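Local coordinates for protein putative enoyl-CoA hydratase (Streptomyces avermitilis, PDB 3GKB) that is a putative enoyl-CoA hydratase of the crotonase family, and probably acts on the double bond of enoyl-CoA thioesters, at residues L140-A145 against I149-G154; Q157-R162 against L169-T174; K116-G121 against D269-M274; F65-V70 against A122-A127; N93-V98 against D238-T243. All coordinates share one frame; numbering follows the deposited sequence.

In the fold
Contacts 1 to 4 are buried, with contact 4 nearest the middle of the chain. Contact 5 lies at the surface. Contacts 3 and 4 both use helix 120-127, and contact 4 is wholly apolar across its segments. Contact 3 instead joins the C-terminal helix 270-280 to strand 116-118 through a salt bridge. That strand pairs with strand 139-141 of contact 1, where a glutamate, a proline and a water meet. Contact 2 backs onto contact 1 with three aliphatic side chains. G152 O of contact 1 accepts a hydrogen bond from N93 of contact 5, which packs a phenylalanine on a tryptophan. Contacts 1, 2 and 5 also touch the second subunit.

Contact 1: residues L140-A145 against I149-G154; sequences LGQIEA and IIPGGG
E144 leans its whole side chain on I150 and P151. E144 CB lies 3.4 Å from I150 C, close to the peptide that joins I150 to P151. CG follows, with I150 O and P151 CA as its neighbours. The E144 chain then bends at chi2 (95°), which lays CD against P151 CA and CG. From here the two oxygens part. E144 OE1 accepts from Q142 NE2 at 2.9 Å, on the syn side of the carboxylate. It lies in the amide plane of Q142, and this helps fix the rotation of the carboxylate. E144 OE2 rests 3.6 Å from P151 CB. A water donates to E144 OE2 at 2.6 Å. The same water accepts from G152 N at 3.0 Å. A glutamate, a water and a backbone N-H of the following glycine-rich loop are also grouped in this way in hydratases of the crotonase fold. The position of E144 is consistent with that of one of their two active-site glutamates, and E123, whose OE2 lies near, probably matches the other. The amide of Q142 also packs on the proline, with Q142 NE2 3.7 Å from P151 CG. At the backbone, I149 N donates to E144 O at 3.2 Å. Beside that bond A145 CA makes a C-H...O contact of 3.1 Å with I149 O.

Contact 2: residues Q157-R162 against L169-T174; sequences QYLRGR and LEVVLT
L159 is the residue of 157-162 that reaches across to V171 and V172 of 169-174. The first segment begins two residues into helix 155-163, at Q157, whose O accepts from G161 N at 3.0 Å. Y158 follows and turns to another side of the helix. Its OH bonds E100, and its O takes the N-H of R162 at 2.9 Å. L159 comes next and points at the second helix. Its CG sits beside the backbone N (chi1 -77°), and the nearly straight chi2 (160°) carries CD1 out to the facing valines. L159 CD1 does most of the touching: it lies 3.7 Å from V171 CG1 and 3.9 Å from V172 CG2. It thus touches one methyl of each of two successive residues. L159 CD2 adds a looser approach of 4.1 Å to V171 CG1. The contact is small and purely aliphatic. After L159 the segment turns outward again. R160 forms a salt bridge with D227 of the second subunit, and R162 binds A126 O and N190 of its own chain. On the other helix, T174 OG1 donates to E170 O at 2.7 Å. T174 N reaches E170 O at 2.9 Å from the opposite face of its plane. The carboxylate of E170 pairs with R191 of the second subunit. Helices 155-163 and 165-174, with a single residue between them, are consecutive helices that pack on each other through L159 and the valines, at the subunit interface of this crotonase-type assembly.

Contact 3: residues K116-G121 against D269-M274; sequences KARGGG and DLEGLM
A two-pronged salt bridge between R118 and E271 ties the C-terminal helix 270-280 to the end of strand 116-118, just before the glycine run that opens helix 120-127. The arginine is extended from CG to NE and meets the glutamate side-on, with the two side chains coming from opposite directions. R118 NE donates to E271 OE2 at 2.6 Å, in the guanidinium plane. R118 NH2 donates to E271 OE1 at 2.9 Å, and that oxygen lies 25° out of the guanidinium plane. Each nitrogen takes its own oxygen, and OE1 uses its syn lone pair. The match is not flat, since guanidinium and carboxylate planes stand 44° apart. E271 reaches this position because its chain bends at chi2 (77°), which brings the carboxylate back toward the strand. L270 covers a face of the same guanidinium: its CB lies 3.9 Å from R118 CZ, over the centre of the group. L270 CD2 continues along the arginine to R118 CD, 4.1 Å away. The buried guanidinium has further bonds to backbone oxygens, from NH2 to R268 O and weakly from NH1 to E267 O. D269 caps the start of the helix, with OD1 taking the N-H of G272 at 3.0 Å. Its carboxylate might also favour the positive charge of R118, although the two groups do not touch. Strand 116-118, the glycines G119-G121 and helix 120-127 follow one another as in the crotonase fold, where the start of this helix lies at the active site; here the C-terminal helix is tied to that strand.

Contact 4: residues F65-V70 against A122-A127; sequences FFLAHV and AEFVAA
E123 OE1 is gripped by two backbone N-H groups, those of G153 and G155, and this holds helix 120-127 beside the loop at P151. Its neighbour F124 turns to another side of the helix, toward L67 and F66. CD1 of L67 sits over one face of the F124 ring, 3.8 Å from its centroid and 26° off the ring normal. L67 CD1 is displaced toward the rim, and its closest ring atom is F124 CD1 at 3.5 Å. F66 presents an edge to F124 in an offset edge-to-face pair. The centroids of F66 and F124 are 5.8 Å apart and the planes meet at 68°. The nearest atoms are F66 CE2 and F124 CD2, at 3.9 Å. CG of F66 is anti to its own N (chi1 177°), which swings the ring to the helix and also lets F66 CE2 meet V125 CG2 at 3.9 Å. F58 adds another edge-to-face partner to F124. In crotonase-fold enzymes a loop in this place and the N-terminal end of this helix supply backbone N-H groups to the oxyanion hole, and the apolar cluster probably lies just behind such a site.

Contact 5: residues N93-V98 against D238-T243; sequences NVFQAV and DAWAAT
W240 holds its CG opposite the backbone N (chi1 166°), which sends the indole from helix 230-243 to F95 and N93. F95 has its CG beside its own N (chi1 -61°), and this turns the phenyl ring to the six-membered ring of the tryptophan. The two side chains cross at about a right angle. Their six-membered rings are oblique, with centroids 5.7 Å apart. The touch is made by F95 CD2 on W240 CZ2, at 3.7 Å, with F95 CE2 and W240 CH2 close behind. V94 CG1 lies over one face of the F95 ring, 3.5 Å above its plane and offset toward the rim. N93 ND2 stands 3.8 Å from W240 CZ3, and the amide is turned 38° from the ring. The other end of that amide is used by its own helix. N93 OD1 accepts from Q96 N at 2.8 Å, and Q96 OE1 takes N93 N at 3.0 Å. Together they form a capping box that fixes the asparagine, while ND2 also donates to G152 O and N237 OD1. Within helix 230-243, T243 OG1 donates to W240 O at 2.7 Å, on a lone pair in the carbonyl plane. The contact joins the start of helix 96-103 to the later part of helix 230-243. Helices 34-48 and 78-87 pack against F95 and V94, and R222 of the second subunit packs on D238, A239 and A242.

Contact 1: residues L140-A145 against I149-G154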
# COMPACT_ATOMS: atom_id res chain seq x y z
N LEU B 140 15.32 -2.23 -10.39
CA LEU B 140 15.48 -1.25 -9.34
C LEU B 140 16.08 -1.91 -8.13
O LEU B 140 15.60 -2.98 -7.69
CB LEU B 140 14.13 -0.68 -8.93
CG LEU B 140 13.57 0.43 -9.78
CD1 LEU B 140 12.10 0.61 -9.45
CD2 LEU B 140 14.38 1.74 -9.52
N GLY B 141 17.14 -1.32 -7.60
CA GLY B 141 17.74 -1.84 -6.39
C GLY B 141 18.36 -0.76 -5.52
O GLY B 141 18.90 0.24 -6.03
N GLN B 142 18.33 -0.97 -4.21
CA GLN B 142 19.04 -0.08 -3.29
C GLN B 142 20.34 -0.80 -2.93
O GLN B 142 20.37 -1.66 -2.08
CB GLN B 142 18.22 0.25 -2.03
CG GLN B 142 16.91 1.05 -2.30
CD GLN B 142 17.08 2.49 -2.86
OE1 GLN B 142 16.09 3.08 -3.32
NE2 GLN B 142 18.33 3.06 -2.82
N ILE B 143 21.42 -0.45 -3.63
CA ILE B 143 22.71 -1.13 -3.49
C ILE B 143 23.48 -0.75 -2.22
O ILE B 143 24.48 -1.40 -1.87
CB ILE B 143 23.58 -0.83 -4.73
CG1 ILE B 143 24.78 -1.78 -4.86
CG2 ILE B 143 24.10 0.61 -4.69
CD1 ILE B 143 24.43 -3.17 -5.32
N GLU B 144 23.03 0.32 -1.57
CA GLU B 144 23.76 0.97 -0.48
C GLU B 144 24.25 0.03 0.61
O GLU B 144 25.43 0.10 0.98
CB GLU B 144 22.90 2.08 0.13
CG GLU B 144 22.79 3.31 -0.80
CD GLU B 144 21.53 3.30 -1.70
OE1 GLU B 144 21.02 2.22 -2.06
OE2 GLU B 144 21.06 4.40 -2.06
N ALA B 145 23.38 -0.84 1.10
CA ALA B 145 23.73 -1.76 2.18
C ALA B 145 24.97 -2.59 1.85
O ALA B 145 25.77 -2.89 2.74
CB ALA B 145 22.52 -2.69 2.55
N ILE B 149 26.66 1.11 3.77
CA ILE B 149 25.90 2.30 4.13
C ILE B 149 24.40 1.98 4.00
O ILE B 149 24.01 0.80 3.97
CB ILE B 149 26.38 3.55 3.33
CG1 ILE B 149 26.15 3.38 1.82
CG2 ILE B 149 27.89 3.79 3.60
CD1 ILE B 149 26.32 4.69 1.00
N ILE B 150 23.56 3.00 4.07
CA ILE B 150 22.15 2.86 3.75
C ILE B 150 21.81 3.95 2.73
O ILE B 150 22.62 4.83 2.48
CB ILE B 150 21.23 2.93 5.01
CG1 ILE B 150 21.43 4.25 5.82
CG2 ILE B 150 21.46 1.73 5.93
CD1 ILE B 150 20.19 4.73 6.51
N PRO B 151 20.62 3.90 2.13
CA PRO B 151 20.27 5.03 1.27
C PRO B 151 20.26 6.34 2.03
O PRO B 151 19.70 6.41 3.11
CB PRO B 151 18.87 4.65 0.76
CG PRO B 151 18.81 3.18 0.88
CD PRO B 151 19.63 2.81 2.05
N GLY B 152 20.94 7.34 1.51
CA GLY B 152 21.02 8.64 2.10
C GLY B 152 20.47 9.76 1.24
O GLY B 152 20.64 10.93 1.58
N GLY B 153 19.78 9.39 0.18
CA GLY B 153 19.19 10.33 -0.73
C GLY B 153 17.66 10.34 -0.75
O GLY B 153 17.06 10.80 -1.72
N GLY B 154 17.04 9.85 0.33
CA GLY B 154 15.58 9.86 0.47
C GLY B 154 14.95 8.48 0.31
O GLY B 154 13.79 8.29 0.66
O HOH W 1 21.59 6.86 -1.43

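Contact 2: residues Q157-R162 against L169-T174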
# COMPACT_ATOMS: atom_id res chain seq x y z
N GLN B 157 12.79 6.71 2.89
CA GLN B 157 11.50 7.35 3.08
C GLN B 157 10.55 7.23 1.89
O GLN B 157 9.33 7.06 2.09
CB GLN B 157 11.69 8.81 3.48
CG GLN B 157 12.64 8.98 4.70
CD GLN B 157 12.18 8.14 5.90
OE1 GLN B 157 11.10 8.35 6.42
NE2 GLN B 157 12.98 7.15 6.28
N TYR B 158 11.10 7.30 0.68
CA TYR B 158 10.28 7.09 -0.50
C TYR B 158 9.73 5.66 -0.50
O TYR B 158 8.56 5.44 -0.80
CB TYR B 158 11.05 7.38 -1.78
CG TYR B 158 11.69 8.77 -1.87
CD1 TYR B 158 11.25 9.84 -1.05
CD2 TYR B 158 12.73 9.01 -2.75
CE1 TYR B 158 11.83 11.10 -1.16
CE2 TYR B 158 13.32 10.23 -2.85
CZ TYR B 158 12.86 11.29 -2.08
OH TYR B 158 13.49 12.52 -2.21
N LEU B 159 10.57 4.70 -0.14
CA LEU B 159 10.11 3.31 0.02
C LEU B 159 9.12 3.19 1.14
O LEU B 159 8.07 2.57 0.97
CB LEU B 159 11.30 2.38 0.30
CG LEU B 159 12.13 2.04 -0.96
CD1 LEU B 159 13.52 1.54 -0.58
CD2 LEU B 159 11.40 0.98 -1.82
N ARG B 160 9.43 3.74 2.31
CA ARG B 160 8.45 3.63 3.39
C ARG B 160 7.04 4.05 2.92
O ARG B 160 6.03 3.37 3.18
CB ARG B 160 8.84 4.42 4.62
CG ARG B 160 7.91 4.08 5.78
CD ARG B 160 8.30 4.68 7.08
NE ARG B 160 7.51 4.01 8.12
CZ ARG B 160 7.97 3.64 9.32
NH1 ARG B 160 9.21 3.91 9.67
NH2 ARG B 160 7.17 3.03 10.18
N GLY B 161 6.99 5.20 2.25
CA GLY B 161 5.71 5.78 1.82
C GLY B 161 5.06 4.98 0.72
O GLY B 161 3.85 4.77 0.76
N ARG B 162 5.84 4.48 -0.24
CA ARG B 162 5.27 3.79 -1.40
C ARG B 162 5.01 2.30 -1.20
O ARG B 162 4.04 1.79 -1.75
CB ARG B 162 6.15 3.97 -2.62
CG ARG B 162 6.16 5.45 -3.12
CD ARG B 162 6.83 5.59 -4.48
NE ARG B 162 5.98 5.11 -5.57
CZ ARG B 162 6.04 5.54 -6.82
NH1 ARG B 162 6.92 6.47 -7.17
NH2 ARG B 162 5.20 5.03 -7.75
N LEU B 169 12.23 -2.34 4.35
CA LEU B 169 13.37 -3.01 5.01
C LEU B 169 13.87 -4.15 4.15
O LEU B 169 15.07 -4.38 4.03
CB LEU B 169 12.95 -3.55 6.38
CG LEU B 169 12.92 -2.56 7.52
CD1 LEU B 169 12.23 -3.25 8.69
CD2 LEU B 169 14.36 -2.05 7.91
N GLU B 170 12.94 -4.90 3.55
CA GLU B 170 13.31 -5.94 2.62
C GLU B 170 14.14 -5.34 1.47
O GLU B 170 15.21 -5.86 1.14
CB GLU B 170 12.08 -6.67 2.06
CG GLU B 170 12.45 -7.76 1.03
CD GLU B 170 11.23 -8.26 0.23
OE1 GLU B 170 10.09 -7.79 0.45
OE2 GLU B 170 11.45 -9.09 -0.66
N VAL B 171 13.65 -4.28 0.84
CA VAL B 171 14.38 -3.71 -0.33
C VAL B 171 15.77 -3.27 0.10
O VAL B 171 16.76 -3.59 -0.56
CB VAL B 171 13.59 -2.58 -1.01
CG1 VAL B 171 14.47 -1.78 -2.00
CG2 VAL B 171 12.37 -3.16 -1.74
N VAL B 172 15.84 -2.53 1.20
CA VAL B 172 17.11 -1.95 1.65
C VAL B 172 18.13 -3.01 2.12
O VAL B 172 19.31 -2.94 1.75
CB VAL B 172 16.83 -0.90 2.74
CG1 VAL B 172 18.10 -0.49 3.47
CG2 VAL B 172 16.10 0.33 2.07
N LEU B 173 17.67 -4.01 2.87
CA LEU B 173 18.60 -4.96 3.49
C LEU B 173 18.91 -6.14 2.60
O LEU B 173 20.03 -6.62 2.61
CB LEU B 173 18.08 -5.37 4.88
CG LEU B 173 18.15 -4.27 5.94
CD1 LEU B 173 17.51 -4.73 7.25
CD2 LEU B 173 19.59 -3.76 6.23
N THR B 174 17.97 -6.60 1.77
CA THR B 174 18.31 -7.67 0.81
C THR B 174 19.20 -7.09 -0.29
O THR B 174 20.02 -7.79 -0.88
CB THR B 174 17.11 -8.39 0.16
OG1 THR B 174 16.37 -7.53 -0.71
CG2 THR B 174 16.19 -8.96 1.21

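Contact 3: residues K116-G121 against D269-M274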
# COMPACT_ATOMS: atom_id res chain seq x y z
N LYS B 116 18.44 -0.48 -15.75
CA LYS B 116 18.74 -0.59 -14.33
C LYS B 116 18.99 0.76 -13.67
O LYS B 116 19.73 1.61 -14.21
CB LYS B 116 19.96 -1.50 -14.11
CG LYS B 116 19.75 -2.94 -14.52
CD LYS B 116 21.07 -3.62 -14.71
CE LYS B 116 20.94 -5.11 -15.00
NZ LYS B 116 20.27 -5.34 -16.29
N ALA B 117 18.40 0.92 -12.49
CA ALA B 117 18.61 2.08 -11.64
C ALA B 117 18.87 1.58 -10.23
O ALA B 117 18.08 0.83 -9.68
CB ALA B 117 17.37 3.01 -11.66
N ARG B 118 20.01 1.97 -9.66
CA ARG B 118 20.37 1.55 -8.34
C ARG B 118 20.80 2.73 -7.47
O ARG B 118 21.19 3.81 -7.97
CB ARG B 118 21.48 0.51 -8.34
CG ARG B 118 21.14 -0.79 -9.04
CD ARG B 118 22.32 -1.70 -8.91
NE ARG B 118 22.19 -3.04 -9.49
CZ ARG B 118 22.63 -3.40 -10.70
NH1 ARG B 118 23.13 -2.51 -11.53
NH2 ARG B 118 22.57 -4.68 -11.09
N GLY B 119 20.68 2.54 -6.16
CA GLY B 119 21.02 3.57 -5.17
C GLY B 119 20.33 4.88 -5.43
O GLY B 119 19.10 4.94 -5.57
N GLY B 120 21.12 5.93 -5.56
CA GLY B 120 20.59 7.23 -5.91
C GLY B 120 19.76 7.27 -7.19
O GLY B 120 18.85 8.08 -7.31
N GLY B 121 20.08 6.39 -8.15
CA GLY B 121 19.24 6.26 -9.35
C GLY B 121 17.86 5.73 -9.01
O GLY B 121 16.85 6.16 -9.59
N ASP B 269 25.83 -6.89 -12.83
CA ASP B 269 25.47 -7.59 -11.60
C ASP B 269 26.23 -6.95 -10.45
O ASP B 269 27.06 -7.60 -9.79
CB ASP B 269 25.80 -9.11 -11.71
CG ASP B 269 25.40 -9.92 -10.45
OD1 ASP B 269 24.62 -9.43 -9.58
OD2 ASP B 269 25.88 -11.09 -10.34
N LEU B 270 25.94 -5.68 -10.19
CA LEU B 270 26.64 -4.97 -9.13
C LEU B 270 26.46 -5.66 -7.77
O LEU B 270 27.36 -5.59 -6.91
CB LEU B 270 26.23 -3.49 -9.08
CG LEU B 270 26.99 -2.55 -8.15
CD1 LEU B 270 28.50 -2.50 -8.53
CD2 LEU B 270 26.36 -1.15 -8.16
N GLU B 271 25.30 -6.29 -7.55
CA GLU B 271 25.01 -6.93 -6.26
C GLU B 271 26.00 -8.04 -6.04
O GLU B 271 26.67 -8.09 -5.00
CB GLU B 271 23.57 -7.48 -6.20
CG GLU B 271 22.49 -6.42 -6.23
CD GLU B 271 22.21 -5.79 -7.62
OE1 GLU B 271 22.62 -6.35 -8.66
OE2 GLU B 271 21.55 -4.70 -7.66
N GLY B 272 26.14 -8.89 -7.05
CA GLY B 272 27.15 -9.97 -7.03
C GLY B 272 28.59 -9.47 -6.85
O GLY B 272 29.37 -10.01 -6.05
N LEU B 273 28.95 -8.42 -7.58
CA LEU B 273 30.28 -7.84 -7.48
C LEU B 273 30.56 -7.36 -6.06
O LEU B 273 31.61 -7.65 -5.48
CB LEU B 273 30.43 -6.71 -8.50
CG LEU B 273 31.77 -5.98 -8.52
CD1 LEU B 273 32.92 -6.99 -8.62
CD2 LEU B 273 31.82 -5.04 -9.70
N MET B 274 29.61 -6.62 -5.48
CA MET B 274 29.83 -6.08 -4.14
C MET B 274 29.84 -7.18 -3.06
O MET B 274 30.60 -7.08 -2.09
CB MET B 274 28.82 -4.97 -3.79
CG MET B 274 28.97 -3.69 -4.66
SD MET B 274 30.63 -2.93 -4.73
CE MET B 274 31.08 -2.78 -2.99

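Contact 4: residues F65-V70 against A122-A127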
# COMPACT_ATOMS: atom_id res chain seq x y z
N PHE B 65 21.53 1.09 -18.46
CA PHE B 65 21.36 1.83 -17.18
C PHE B 65 20.54 3.11 -17.34
O PHE B 65 20.77 3.89 -18.25
CB PHE B 65 22.73 2.16 -16.59
CG PHE B 65 23.57 0.95 -16.43
CD1 PHE B 65 23.31 0.04 -15.40
CD2 PHE B 65 24.54 0.65 -17.35
CE1 PHE B 65 24.04 -1.12 -15.30
CE2 PHE B 65 25.26 -0.52 -17.26
CZ PHE B 65 25.01 -1.40 -16.25
N PHE B 66 19.57 3.29 -16.46
CA PHE B 66 18.86 4.56 -16.35
C PHE B 66 19.78 5.54 -15.63
O PHE B 66 20.23 6.54 -16.22
CB PHE B 66 17.53 4.37 -15.61
CG PHE B 66 16.77 5.62 -15.40
CD1 PHE B 66 15.95 6.15 -16.40
CD2 PHE B 66 16.88 6.32 -14.20
CE1 PHE B 66 15.26 7.31 -16.19
CE2 PHE B 66 16.19 7.51 -14.00
CZ PHE B 66 15.39 8.00 -15.00
N LEU B 67 20.10 5.20 -14.37
CA LEU B 67 21.11 5.89 -13.56
C LEU B 67 21.74 4.84 -12.66
O LEU B 67 21.06 4.20 -11.91
CB LEU B 67 20.52 7.00 -12.70
CG LEU B 67 20.08 8.28 -13.41
CD1 LEU B 67 19.29 9.19 -12.40
CD2 LEU B 67 21.27 9.03 -14.08
N ALA B 68 23.04 4.64 -12.81
CA ALA B 68 23.71 3.51 -12.16
C ALA B 68 23.61 3.57 -10.65
O ALA B 68 23.27 2.58 -10.01
CB ALA B 68 25.15 3.47 -12.58
N HIS B 69 23.93 4.75 -10.11
CA HIS B 69 24.07 5.08 -8.69
C HIS B 69 24.94 6.34 -8.62
O HIS B 69 25.40 6.82 -9.64
CB HIS B 69 24.67 3.93 -7.84
CG HIS B 69 25.97 3.41 -8.36
ND1 HIS B 69 27.16 4.11 -8.24
CD2 HIS B 69 26.27 2.28 -9.05
CE1 HIS B 69 28.13 3.42 -8.81
NE2 HIS B 69 27.62 2.31 -9.33
N VAL B 70 25.13 6.86 -7.41
CA VAL B 70 26.00 8.02 -7.22
C VAL B 70 27.46 7.62 -7.43
O VAL B 70 27.89 6.54 -7.05
CB VAL B 70 25.78 8.63 -5.82
CG1 VAL B 70 26.82 9.70 -5.51
CG2 VAL B 70 24.36 9.23 -5.73
N ALA B 122 17.79 4.79 -8.07
CA ALA B 122 16.48 4.22 -7.68
C ALA B 122 15.67 5.25 -6.89
O ALA B 122 14.43 5.30 -6.97
CB ALA B 122 16.65 2.95 -6.86
N GLU B 123 16.37 6.08 -6.12
CA GLU B 123 15.76 7.20 -5.41
C GLU B 123 15.12 8.19 -6.38
O GLU B 123 14.00 8.65 -6.14
CB GLU B 123 16.79 7.89 -4.47
CG GLU B 123 17.27 6.94 -3.34
CD GLU B 123 18.46 7.45 -2.47
OE1 GLU B 123 18.37 7.33 -1.24
OE2 GLU B 123 19.47 7.94 -3.01
N PHE B 124 15.84 8.49 -7.47
CA PHE B 124 15.40 9.40 -8.54
C PHE B 124 14.11 8.87 -9.15
O PHE B 124 13.09 9.59 -9.23
CB PHE B 124 16.55 9.48 -9.57
CG PHE B 124 16.38 10.50 -10.65
CD1 PHE B 124 17.32 11.52 -10.78
CD2 PHE B 124 15.37 10.41 -11.59
CE1 PHE B 124 17.21 12.45 -11.76
CE2 PHE B 124 15.27 11.39 -12.61
CZ PHE B 124 16.19 12.39 -12.68
N VAL B 125 14.11 7.57 -9.48
CA VAL B 125 12.92 6.93 -10.04
C VAL B 125 11.73 7.07 -9.11
O VAL B 125 10.63 7.43 -9.57
CB VAL B 125 13.17 5.44 -10.40
CG1 VAL B 125 11.83 4.72 -10.82
CG2 VAL B 125 14.24 5.31 -11.51
N ALA B 126 11.92 6.80 -7.81
CA ALA B 126 10.79 6.77 -6.85
C ALA B 126 10.26 8.16 -6.51
O ALA B 126 9.13 8.31 -6.07
CB ALA B 126 11.21 6.06 -5.56
N ALA B 127 11.07 9.19 -6.76
CA ALA B 127 10.74 10.58 -6.37
C ALA B 127 9.78 11.26 -7.37
O ALA B 127 9.05 12.19 -7.01
CB ALA B 127 12.01 11.40 -6.27

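Contact 5: residues N93-V98 against D238-T243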
# COMPACT_ATOMS: atom_id res chain seq x y z
N ASN B 93 19.89 16.86 3.08
CA ASN B 93 21.29 16.72 2.69
C ASN B 93 21.49 16.82 1.19
O ASN B 93 20.52 16.83 0.41
CB ASN B 93 21.94 15.49 3.33
CG ASN B 93 21.56 14.19 2.63
OD1 ASN B 93 21.41 14.15 1.41
ND2 ASN B 93 21.49 13.11 3.40
N VAL B 94 22.76 16.88 0.79
CA VAL B 94 23.15 17.14 -0.61
C VAL B 94 22.60 16.08 -1.59
O VAL B 94 22.26 16.39 -2.72
CB VAL B 94 24.71 17.30 -0.74
CG1 VAL B 94 25.44 15.97 -0.61
CG2 VAL B 94 25.06 17.98 -2.04
N PHE B 95 22.48 14.83 -1.13
CA PHE B 95 21.94 13.76 -1.94
C PHE B 95 20.42 13.75 -1.98
O PHE B 95 19.82 13.55 -3.06
CB PHE B 95 22.52 12.45 -1.45
CG PHE B 95 24.00 12.41 -1.57
CD1 PHE B 95 24.59 12.38 -2.84
CD2 PHE B 95 24.82 12.51 -0.46
CE1 PHE B 95 25.97 12.39 -2.99
CE2 PHE B 95 26.21 12.53 -0.61
CZ PHE B 95 26.78 12.46 -1.87
N GLN B 96 19.80 13.93 -0.82
CA GLN B 96 18.36 14.08 -0.73
C GLN B 96 17.87 15.26 -1.57
O GLN B 96 16.76 15.23 -2.06
CB GLN B 96 17.93 14.27 0.73
CG GLN B 96 18.23 13.06 1.62
CD GLN B 96 18.06 13.34 3.11
OE1 GLN B 96 18.13 14.51 3.55
NE2 GLN B 96 17.87 12.28 3.90
N ALA B 97 18.72 16.27 -1.78
CA ALA B 97 18.32 17.45 -2.55
C ALA B 97 17.88 17.11 -3.98
O ALA B 97 17.00 17.81 -4.50
CB ALA B 97 19.43 18.48 -2.58
N VAL B 98 18.42 16.05 -4.59
CA VAL B 98 18.01 15.62 -5.94
C VAL B 98 16.55 15.15 -5.96
O VAL B 98 15.69 15.72 -6.67
CB VAL B 98 18.91 14.46 -6.47
CG1 VAL B 98 18.44 13.98 -7.85
CG2 VAL B 98 20.38 14.87 -6.43
N ASP B 238 20.76 11.10 9.63
CA ASP B 238 21.53 10.81 10.84
C ASP B 238 22.05 9.37 10.81
O ASP B 238 23.20 9.08 11.18
CB ASP B 238 20.66 11.02 12.09
CG ASP B 238 20.38 12.48 12.37
OD1 ASP B 238 21.11 13.34 11.85
OD2 ASP B 238 19.41 12.78 13.09
N ALA B 239 21.18 8.45 10.40
CA ALA B 239 21.53 7.04 10.34
C ALA B 239 22.59 6.81 9.27
O ALA B 239 23.55 6.07 9.50
CB ALA B 239 20.28 6.18 10.07
N TRP B 240 22.43 7.46 8.12
CA TRP B 240 23.34 7.33 6.99
C TRP B 240 24.71 7.92 7.33
O TRP B 240 25.74 7.27 7.12
CB TRP B 240 22.74 8.03 5.79
CG TRP B 240 23.63 8.31 4.61
CD1 TRP B 240 23.97 7.44 3.58
CD2 TRP B 240 24.22 9.55 4.29
NE1 TRP B 240 24.73 8.10 2.65
CE2 TRP B 240 24.89 9.40 3.06
CE3 TRP B 240 24.22 10.81 4.92
CZ2 TRP B 240 25.59 10.44 2.47
CZ3 TRP B 240 24.91 11.85 4.32
CH2 TRP B 240 25.60 11.66 3.12
N ALA B 241 24.72 9.11 7.91
CA ALA B 241 25.98 9.75 8.34
C ALA B 241 26.77 8.85 9.27
O ALA B 241 27.98 8.74 9.13
CB ALA B 241 25.72 11.10 9.02
N ALA B 242 26.07 8.17 10.18
CA ALA B 242 26.72 7.31 11.16
C ALA B 242 27.44 6.12 10.52
O ALA B 242 28.46 5.68 11.06
CB ALA B 242 25.70 6.82 12.24
N THR B 243 26.93 5.59 9.40
CA THR B 243 27.57 4.45 8.73
C THR B 243 28.96 4.80 8.17
O THR B 243 29.81 3.92 8.05
CB THR B 243 26.66 3.82 7.61
OG1 THR B 243 26.48 4.73 6.52
CG2 THR B 243 25.30 3.43 8.19